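Sugar-binding transport ATP-binding protein (Pyrococcus horikoshii, PDB 1V43) binds ATP and probably hydrolyses it, as the ATPase subunit of an ABC transporter, to power sugar uptake across the membrane. Local coordinates at residues A[250-255]-A[282-287]; A[303-308]-A[356-361]. All coordinates share one frame; numbering follows the deposited sequence.

Contact 1 (A[250-255]-A[282-287]); sequences LEVSVG and KTVLFG
Lys-282 meets the other strand through its backbone: its carbonyl O accepts from Val-254 N in a long bond of 3.3 Å. Thr-283 comes next, paired with Ser-253 at a non-hydrogen-bonded position. Thr-283 CG2 lies anti to the backbone N and packs against Glu-251 CG at 3.4 Å. The two side chains cross obliquely. An alanine here would remove CG2 and OG1, which would probably open a gap beside Glu-251 CG and leave that stem less closely packed, though the carboxylate keeps its salt bridges. Those bridges run to Lys-365 and Arg-262. Val-284 forms a hydrogen-bonded pair with Val-252. Val-284 N gives to Val-252 O at 2.8 Å, and Val-252 N returns a nearly straight bond to Val-284 O at 2.9 Å. On the same face Val-284 CG2 meets Val-254 CG2 at 3.7 Å, the side chains at about a right angle. Leu-285 turns to the other face, where Leu-285 CD2 lies 4.1 Å from Glu-251 CA. Phe-286 pairs with Leu-250 through two short backbone bonds. Phe-286 CB sits 3.8 Å from Val-252 CG2. Leu-250 CB approaches the edge of the Phe-286 ring, at CD2, near the ring plane. The pairing is antiparallel, in the MalK-type OB-fold region. Strand 248-255 is flanked by strands 283-288 and 258-261, and strand 283-288 also borders strand 361-364. The face of Leu-250, Val-252 and Phe-286 turns inward, where Leu-259 and Phe-264 pack against it and strand 333-340 touches Leu-250.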
ATOM      1  N   LEU A 250      -3.634 -21.978  -7.152  1.00 38.38           N
ATOM      2  CA  LEU A 250      -3.005 -23.289  -7.069  1.00 42.59           C
ATOM      3  C   LEU A 250      -3.450 -24.247  -8.164  1.00 40.32           C
ATOM      4  O   LEU A 250      -4.637 -24.411  -8.421  1.00 45.34           O
ATOM      5  CB  LEU A 250      -3.295 -23.927  -5.707  1.00 41.65           C
ATOM      6  CG  LEU A 250      -2.827 -23.159  -4.474  1.00 34.37           C
ATOM      7  CD1 LEU A 250      -3.023 -24.020  -3.235  1.00 32.49           C
ATOM      8  CD2 LEU A 250      -1.374 -22.774  -4.635  1.00 34.92           C
ATOM      9  N   GLU A 251      -2.480 -24.890  -8.793  1.00 40.66           N
ATOM     10  CA  GLU A 251      -2.748 -25.849  -9.859  1.00 46.38           C
ATOM     11  C   GLU A 251      -3.263 -27.153  -9.255  1.00 41.60           C
ATOM     12  O   GLU A 251      -2.607 -27.739  -8.407  1.00 41.88           O
ATOM     13  CB  GLU A 251      -1.456 -26.097 -10.633  1.00 51.59           C
ATOM     14  CG  GLU A 251      -1.616 -26.852 -11.925  1.00 69.44           C
ATOM     15  CD  GLU A 251      -0.324 -26.879 -12.724  1.00 76.86           C
ATOM     16  OE1 GLU A 251      -0.286 -27.567 -13.766  1.00 79.89           O
ATOM     17  OE2 GLU A 251       0.651 -26.208 -12.311  1.00 77.61           O
ATOM     18  N   VAL A 252      -4.445 -27.602  -9.672  1.00 40.11           N
ATOM     19  CA  VAL A 252      -4.993 -28.847  -9.142  1.00 46.36           C
ATOM     20  C   VAL A 252      -5.714 -29.728 -10.178  1.00 52.05           C
ATOM     21  O   VAL A 252      -5.981 -29.300 -11.303  1.00 48.78           O
ATOM     22  CB  VAL A 252      -5.967 -28.579  -7.971  1.00 40.08           C
ATOM     23  CG1 VAL A 252      -5.253 -27.800  -6.874  1.00 41.98           C
ATOM     24  CG2 VAL A 252      -7.193 -27.837  -8.463  1.00 38.21           C
ATOM     25  N   SER A 253      -6.015 -30.965  -9.783  1.00 53.04           N
ATOM     26  CA  SER A 253      -6.708 -31.915 -10.649  1.00 58.16           C
ATOM     27  C   SER A 253      -8.081 -32.219 -10.065  1.00 58.50           C
ATOM     28  O   SER A 253      -8.222 -32.354  -8.851  1.00 58.74           O
ATOM     29  CB  SER A 253      -5.899 -33.206 -10.771  1.00 58.31           C
ATOM     30  OG  SER A 253      -4.662 -32.961 -11.416  1.00 50.29           O
ATOM     31  N   VAL A 254      -9.084 -32.324 -10.932  1.00 57.52           N
ATOM     32  CA  VAL A 254     -10.458 -32.591 -10.511  1.00 62.01           C
ATOM     33  C   VAL A 254     -10.771 -34.087 -10.426  1.00 70.58           C
ATOM     34  O   VAL A 254     -10.441 -34.844 -11.339  1.00 71.89           O
ATOM     35  CB  VAL A 254     -11.461 -31.941 -11.493  1.00 60.63           C
ATOM     36  CG1 VAL A 254     -12.874 -32.048 -10.943  1.00 59.67           C
ATOM     37  CG2 VAL A 254     -11.085 -30.484 -11.740  1.00 59.70           C
ATOM     38  N   GLY A 255     -11.426 -34.509  -9.343  1.00 75.30           N
ATOM     39  CA  GLY A 255     -11.759 -35.917  -9.182  1.00 80.29           C
ATOM     40  C   GLY A 255     -13.235 -36.217  -8.963  1.00 84.45           C
ATOM     41  O   GLY A 255     -14.082 -35.341  -9.140  1.00 84.86           O
ATOM     42  N   LYS A 282      -8.834 -33.637 -15.371  1.00 66.91           N
ATOM     43  CA  LYS A 282      -8.031 -32.612 -16.029  1.00 63.79           C
ATOM     44  C   LYS A 282      -7.543 -31.584 -15.009  1.00 59.88           C
ATOM     45  O   LYS A 282      -8.107 -31.466 -13.916  1.00 59.20           O
ATOM     46  CB  LYS A 282      -8.867 -31.918 -17.108  1.00 69.88           C
ATOM     47  CG  LYS A 282      -8.067 -31.427 -18.299  1.00 75.66           C
ATOM     48  CD  LYS A 282      -7.508 -32.591 -19.102  1.00 78.42           C
ATOM     49  CE  LYS A 282      -6.784 -32.103 -20.353  1.00 84.88           C
ATOM     50  NZ  LYS A 282      -6.307 -33.227 -21.212  1.00 79.90           N
ATOM     51  N   THR A 283      -6.497 -30.842 -15.363  1.00 51.06           N
ATOM     52  CA  THR A 283      -5.946 -29.826 -14.468  1.00 53.58           C
ATOM     53  C   THR A 283      -6.579 -28.441 -14.648  1.00 53.32           C
ATOM     54  O   THR A 283      -6.781 -27.968 -15.769  1.00 52.38           O
ATOM     55  CB  THR A 283      -4.429 -29.678 -14.655  1.00 55.36           C
ATOM     56  OG1 THR A 283      -3.775 -30.887 -14.253  1.00 64.44           O
ATOM     57  CG2 THR A 283      -3.901 -28.523 -13.820  1.00 57.12           C
ATOM     58  N   VAL A 284      -6.878 -27.797 -13.525  1.00 52.07           N
ATOM     59  CA  VAL A 284      -7.475 -26.467 -13.518  1.00 42.81           C
ATOM     60  C   VAL A 284      -6.764 -25.618 -12.473  1.00 44.25           C
ATOM     61  O   VAL A 284      -5.995 -26.139 -11.671  1.00 42.90           O
ATOM     62  CB  VAL A 284      -8.978 -26.534 -13.181  1.00 44.12           C
ATOM     63  CG1 VAL A 284      -9.721 -27.236 -14.299  1.00 46.67           C
ATOM     64  CG2 VAL A 284      -9.198 -27.270 -11.862  1.00 39.58           C
ATOM     65  N   LEU A 285      -7.003 -24.311 -12.484  1.00 42.13           N
ATOM     66  CA  LEU A 285      -6.360 -23.435 -11.520  1.00 38.91           C
ATOM     67  C   LEU A 285      -7.349 -23.114 -10.399  1.00 41.82           C
ATOM     68  O   LEU A 285      -8.435 -22.584 -10.643  1.00 40.19           O
ATOM     69  CB  LEU A 285      -5.880 -22.155 -12.211  1.00 34.89           C
ATOM     70  CG  LEU A 285      -4.872 -22.363 -13.349  1.00 43.57           C
ATOM     71  CD1 LEU A 285      -4.472 -21.025 -13.932  1.00 36.44           C
ATOM     72  CD2 LEU A 285      -3.634 -23.104 -12.837  1.00 43.83           C
ATOM     73  N   PHE A 286      -6.967 -23.482  -9.181  1.00 37.46           N
ATOM     74  CA  PHE A 286      -7.762 -23.264  -7.974  1.00 37.46           C
ATOM     75  C   PHE A 286      -7.375 -21.909  -7.375  1.00 36.96           C
ATOM     76  O   PHE A 286      -6.201 -21.554  -7.341  1.00 36.70           O
ATOM     77  CB  PHE A 286      -7.458 -24.371  -6.963  1.00 36.66           C
ATOM     78  CG  PHE A 286      -8.035 -24.134  -5.591  1.00 40.06           C
ATOM     79  CD1 PHE A 286      -9.392 -24.293  -5.352  1.00 40.51           C
ATOM     80  CD2 PHE A 286      -7.212 -23.771  -4.534  1.00 36.20           C
ATOM     81  CE1 PHE A 286      -9.919 -24.098  -4.080  1.00 40.96           C
ATOM     82  CE2 PHE A 286      -7.733 -23.575  -3.263  1.00 38.42           C
ATOM     83  CZ  PHE A 286      -9.089 -23.741  -3.037  1.00 34.93           C
ATOM     84  N   GLY A 287      -8.360 -21.163  -6.896  1.00 33.05           N
ATOM     85  CA  GLY A 287      -8.069 -19.869  -6.317  1.00 31.04           C
ATOM     86  C   GLY A 287      -8.899 -19.544  -5.089  1.00 30.53           C
ATOM     87  O   GLY A 287     -10.107 -19.787  -5.055  1.00 29.81           O
TER

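Contact 2 (A[303-308]-A[356-361]); sequences HMKRTA and DLDMIH
Arg-306 and Asp-358 form a salt bridge, Arg-306 NH2 to Asp-358 OD2 at 2.7 Å. Arg-306 NE also reaches Asp-358 OD2, at 3.0 Å. Asp-358 OD2 serves both donors, and both hydrogen bonds are bent and weak. OD2 sits at the guanidinium edge, near its plane, and the two planar groups are 20° apart. Beside this pair, Leu-357 N gives to Arg-306 O at 3.2 Å. Leu-357 CD1 packs on Ala-308 CB at 3.5 Å, while CD2 lies against Thr-307 O. Met-304 lies against Asp-356, with Met-304 SD 3.6 Å from Asp-356 CB.

The next shell sets the acids. Asp-356 CG is anti to its backbone N (chi1 -173°). Asp-356 OD1 accepts from Asp-358 N at 2.9 Å, an Asx turn. A water accepts from Arg-306 N and donates to OD1 of both Asp-356 and Asp-358. Further out, Ala-308 pairs with Met-355 through the backbone, and Leu-357 also rests on Pro-269.

The chemistry is mixed: apolar at Leu-357 and ionic at Arg-306. Arg-306 and Asp-358 are both exposed, so solvent probably weakens the pull of the bridge. The shared water and Arg-306 would probably ease the repulsion between two nearby carboxylates.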
ATOM      1  N   HIS A 303     -19.506 -16.329  10.689  1.00 82.97           N
ATOM      2  CA  HIS A 303     -18.767 -17.575  10.511  1.00 82.15           C
ATOM      3  C   HIS A 303     -18.929 -18.099   9.084  1.00 75.33           C
ATOM      4  O   HIS A 303     -19.725 -17.572   8.305  1.00 74.58           O
ATOM      5  CB  HIS A 303     -19.260 -18.631  11.503  1.00 90.35           C
ATOM      6  CG  HIS A 303     -18.158 -19.422  12.136  1.00101.04           C
ATOM      7  ND1 HIS A 303     -17.168 -20.041  11.402  1.00104.21           N
ATOM      8  CD2 HIS A 303     -17.883 -19.686  13.436  1.00104.10           C
ATOM      9  CE1 HIS A 303     -16.330 -20.651  12.222  1.00105.38           C
ATOM     10  NE2 HIS A 303     -16.740 -20.451  13.462  1.00105.13           N
ATOM     11  N   MET A 304     -18.172 -19.137   8.747  1.00 67.41           N
ATOM     12  CA  MET A 304     -18.232 -19.734   7.415  1.00 59.90           C
ATOM     13  C   MET A 304     -19.209 -20.906   7.382  1.00 55.43           C
ATOM     14  O   MET A 304     -19.068 -21.859   8.148  1.00 52.42           O
ATOM     15  CB  MET A 304     -16.839 -20.207   6.992  1.00 56.59           C
ATOM     16  CG  MET A 304     -15.826 -19.083   6.831  1.00 56.96           C
ATOM     17  SD  MET A 304     -14.154 -19.683   6.545  1.00 54.16           S
ATOM     18  CE  MET A 304     -13.717 -20.141   8.218  1.00 66.67           C
ATOM     19  N   LYS A 305     -20.196 -20.836   6.489  1.00 52.55           N
ATOM     20  CA  LYS A 305     -21.193 -21.902   6.366  1.00 48.60           C
ATOM     21  C   LYS A 305     -20.563 -23.240   5.976  1.00 47.11           C
ATOM     22  O   LYS A 305     -20.715 -24.231   6.687  1.00 48.85           O
ATOM     23  CB  LYS A 305     -22.250 -21.535   5.324  1.00 45.81           C
ATOM     24  CG  LYS A 305     -23.042 -20.261   5.610  1.00 49.85           C
ATOM     25  CD  LYS A 305     -23.966 -19.963   4.428  1.00 51.33           C
ATOM     26  CE  LYS A 305     -24.661 -18.620   4.538  1.00 60.88           C
ATOM     27  NZ  LYS A 305     -25.401 -18.318   3.279  1.00 59.22           N
ATOM     28  N   ARG A 306     -19.866 -23.263   4.842  1.00 44.02           N
ATOM     29  CA  ARG A 306     -19.223 -24.478   4.353  1.00 44.13           C
ATOM     30  C   ARG A 306     -17.711 -24.271   4.311  1.00 43.08           C
ATOM     31  O   ARG A 306     -17.236 -23.267   3.792  1.00 39.14           O
ATOM     32  CB  ARG A 306     -19.758 -24.814   2.963  1.00 41.57           C
ATOM     33  CG  ARG A 306     -21.282 -24.702   2.884  1.00 50.83           C
ATOM     34  CD  ARG A 306     -21.836 -25.201   1.558  1.00 45.69           C
ATOM     35  NE  ARG A 306     -21.256 -24.496   0.427  1.00 48.24           N
ATOM     36  CZ  ARG A 306     -21.497 -24.803  -0.842  1.00 51.92           C
ATOM     37  NH1 ARG A 306     -22.314 -25.803  -1.143  1.00 49.47           N
ATOM     38  NH2 ARG A 306     -20.909 -24.119  -1.810  1.00 52.91           N
ATOM     39  N   THR A 307     -16.952 -25.229   4.838  1.00 42.39           N
ATOM     40  CA  THR A 307     -15.501 -25.081   4.886  1.00 43.67           C
ATOM     41  C   THR A 307     -14.665 -26.303   4.542  1.00 45.01           C
ATOM     42  O   THR A 307     -15.163 -27.424   4.437  1.00 50.39           O
ATOM     43  CB  THR A 307     -15.063 -24.646   6.278  1.00 43.93           C
ATOM     44  OG1 THR A 307     -15.466 -25.650   7.216  1.00 46.75           O
ATOM     45  CG2 THR A 307     -15.698 -23.310   6.657  1.00 40.15           C
ATOM     46  N   ALA A 308     -13.373 -26.055   4.377  1.00 48.46           N
ATOM     47  CA  ALA A 308     -12.396 -27.091   4.083  1.00 45.81           C
ATOM     48  C   ALA A 308     -11.203 -26.822   4.995  1.00 46.01           C
ATOM     49  O   ALA A 308     -10.826 -25.671   5.215  1.00 38.93           O
ATOM     50  CB  ALA A 308     -11.977 -27.026   2.634  1.00 44.77           C
ATOM     51  N   ASP A 356     -12.942 -20.875   3.084  1.00 35.26           N
ATOM     52  CA  ASP A 356     -14.372 -20.639   2.900  1.00 36.15           C
ATOM     53  C   ASP A 356     -14.724 -21.136   1.500  1.00 35.56           C
ATOM     54  O   ASP A 356     -14.451 -20.463   0.502  1.00 34.86           O
ATOM     55  CB  ASP A 356     -14.718 -19.147   3.004  1.00 34.68           C
ATOM     56  CG  ASP A 356     -16.230 -18.893   2.984  1.00 36.45           C
ATOM     57  OD1 ASP A 356     -16.986 -19.715   2.410  1.00 37.11           O
ATOM     58  OD2 ASP A 356     -16.666 -17.864   3.533  1.00 33.95           O
ATOM     59  N   LEU A 357     -15.332 -22.315   1.442  1.00 39.09           N
ATOM     60  CA  LEU A 357     -15.723 -22.948   0.192  1.00 38.71           C
ATOM     61  C   LEU A 357     -16.622 -22.104  -0.705  1.00 38.26           C
ATOM     62  O   LEU A 357     -16.626 -22.278  -1.923  1.00 39.51           O
ATOM     63  CB  LEU A 357     -16.392 -24.297   0.494  1.00 40.96           C
ATOM     64  CG  LEU A 357     -15.563 -25.560   0.208  1.00 42.98           C
ATOM     65  CD1 LEU A 357     -14.079 -25.284   0.376  1.00 42.07           C
ATOM     66  CD2 LEU A 357     -16.003 -26.679   1.137  1.00 43.43           C
ATOM     67  N   ASP A 358     -17.376 -21.188  -0.112  1.00 31.80           N
ATOM     68  CA  ASP A 358     -18.262 -20.342  -0.893  1.00 39.74           C
ATOM     69  C   ASP A 358     -17.519 -19.195  -1.577  1.00 41.40           C
ATOM     70  O   ASP A 358     -18.079 -18.514  -2.436  1.00 38.59           O
ATOM     71  CB  ASP A 358     -19.381 -19.802  -0.002  1.00 42.21           C
ATOM     72  CG  ASP A 358     -20.421 -20.866   0.338  1.00 46.37           C
ATOM     73  OD1 ASP A 358     -20.953 -20.842   1.468  1.00 55.16           O
ATOM     74  OD2 ASP A 358     -20.715 -21.722  -0.529  1.00 49.16           O
ATOM     75  N   MET A 359     -16.259 -18.991  -1.201  1.00 30.56           N
ATOM     76  CA  MET A 359     -15.441 -17.927  -1.785  1.00 36.84           C
ATOM     77  C   MET A 359     -14.363 -18.489  -2.717  1.00 39.85           C
ATOM     78  O   MET A 359     -13.427 -17.787  -3.086  1.00 38.48           O
ATOM     79  CB  MET A 359     -14.760 -17.101  -0.686  1.00 33.65           C
ATOM     80  CG  MET A 359     -15.711 -16.392   0.271  1.00 36.18           C
ATOM     81  SD  MET A 359     -16.916 -15.344  -0.569  1.00 47.35           S
ATOM     82  CE  MET A 359     -16.051 -13.882  -0.726  1.00 47.13           C
ATOM     83  N   ILE A 360     -14.504 -19.750  -3.102  1.00 33.53           N
ATOM     84  CA  ILE A 360     -13.522 -20.387  -3.968  1.00 40.32           C
ATOM     85  C   ILE A 360     -13.733 -20.123  -5.454  1.00 35.63           C
ATOM     86  O   ILE A 360     -14.846 -19.866  -5.898  1.00 42.48           O
ATOM     87  CB  ILE A 360     -13.499 -21.911  -3.709  1.00 45.95           C
ATOM     88  CG1 ILE A 360     -12.728 -22.184  -2.415  1.00 44.73           C
ATOM     89  CG2 ILE A 360     -12.908 -22.651  -4.894  1.00 48.68           C
ATOM     90  CD1 ILE A 360     -12.549 -23.644  -2.094  1.00 44.23           C
ATOM     91  N   HIS A 361     -12.646 -20.172  -6.211  1.00 31.77           N
ATOM     92  CA  HIS A 361     -12.694 -19.969  -7.657  1.00 34.58           C
ATOM     93  C   HIS A 361     -11.922 -21.097  -8.352  1.00 37.98           C
ATOM     94  O   HIS A 361     -11.044 -21.726  -7.754  1.00 35.31           O
ATOM     95  CB  HIS A 361     -12.068 -18.618  -8.035  1.00 31.47           C
ATOM     96  CG  HIS A 361     -12.711 -17.443  -7.367  1.00 36.03           C
ATOM     97  ND1 HIS A 361     -13.843 -16.830  -7.863  1.00 40.42           N
ATOM     98  CD2 HIS A 361     -12.419 -16.813  -6.204  1.00 33.99           C
ATOM     99  CE1 HIS A 361     -14.221 -15.875  -7.030  1.00 33.32           C
ATOM    100  NE2 HIS A 361     -13.374 -15.845  -6.017  1.00 43.38           N
TER
HETATM  101  O   HOH W   1     -19.472 -20.437   3.514  1.00 42.81           O

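Overall arrangement
Both contacts lie in the C-terminal beta region, away from the ATP-binding residues, their centres about 17 Å apart. Contact 1 joins neighbouring strands of one antiparallel sheet, half its touching residues buried. Regular backbone bonds hold it, with a buried apolar face and a partly exposed face that carries Glu-251, Ser-253, Thr-283 and Leu-285. Contact 2 is mostly at the surface, with Leu-357 and Ala-308 buried, where the start of strand 307-319 meets the end of strand 350-356 and the loop after it. It relies on a salt bridge and a water, with few backbone bonds. The two touch: Gly-287 O probably accepts from His-361 N at 2.8 Å, and Ile-360 packs on the Phe-286 ring.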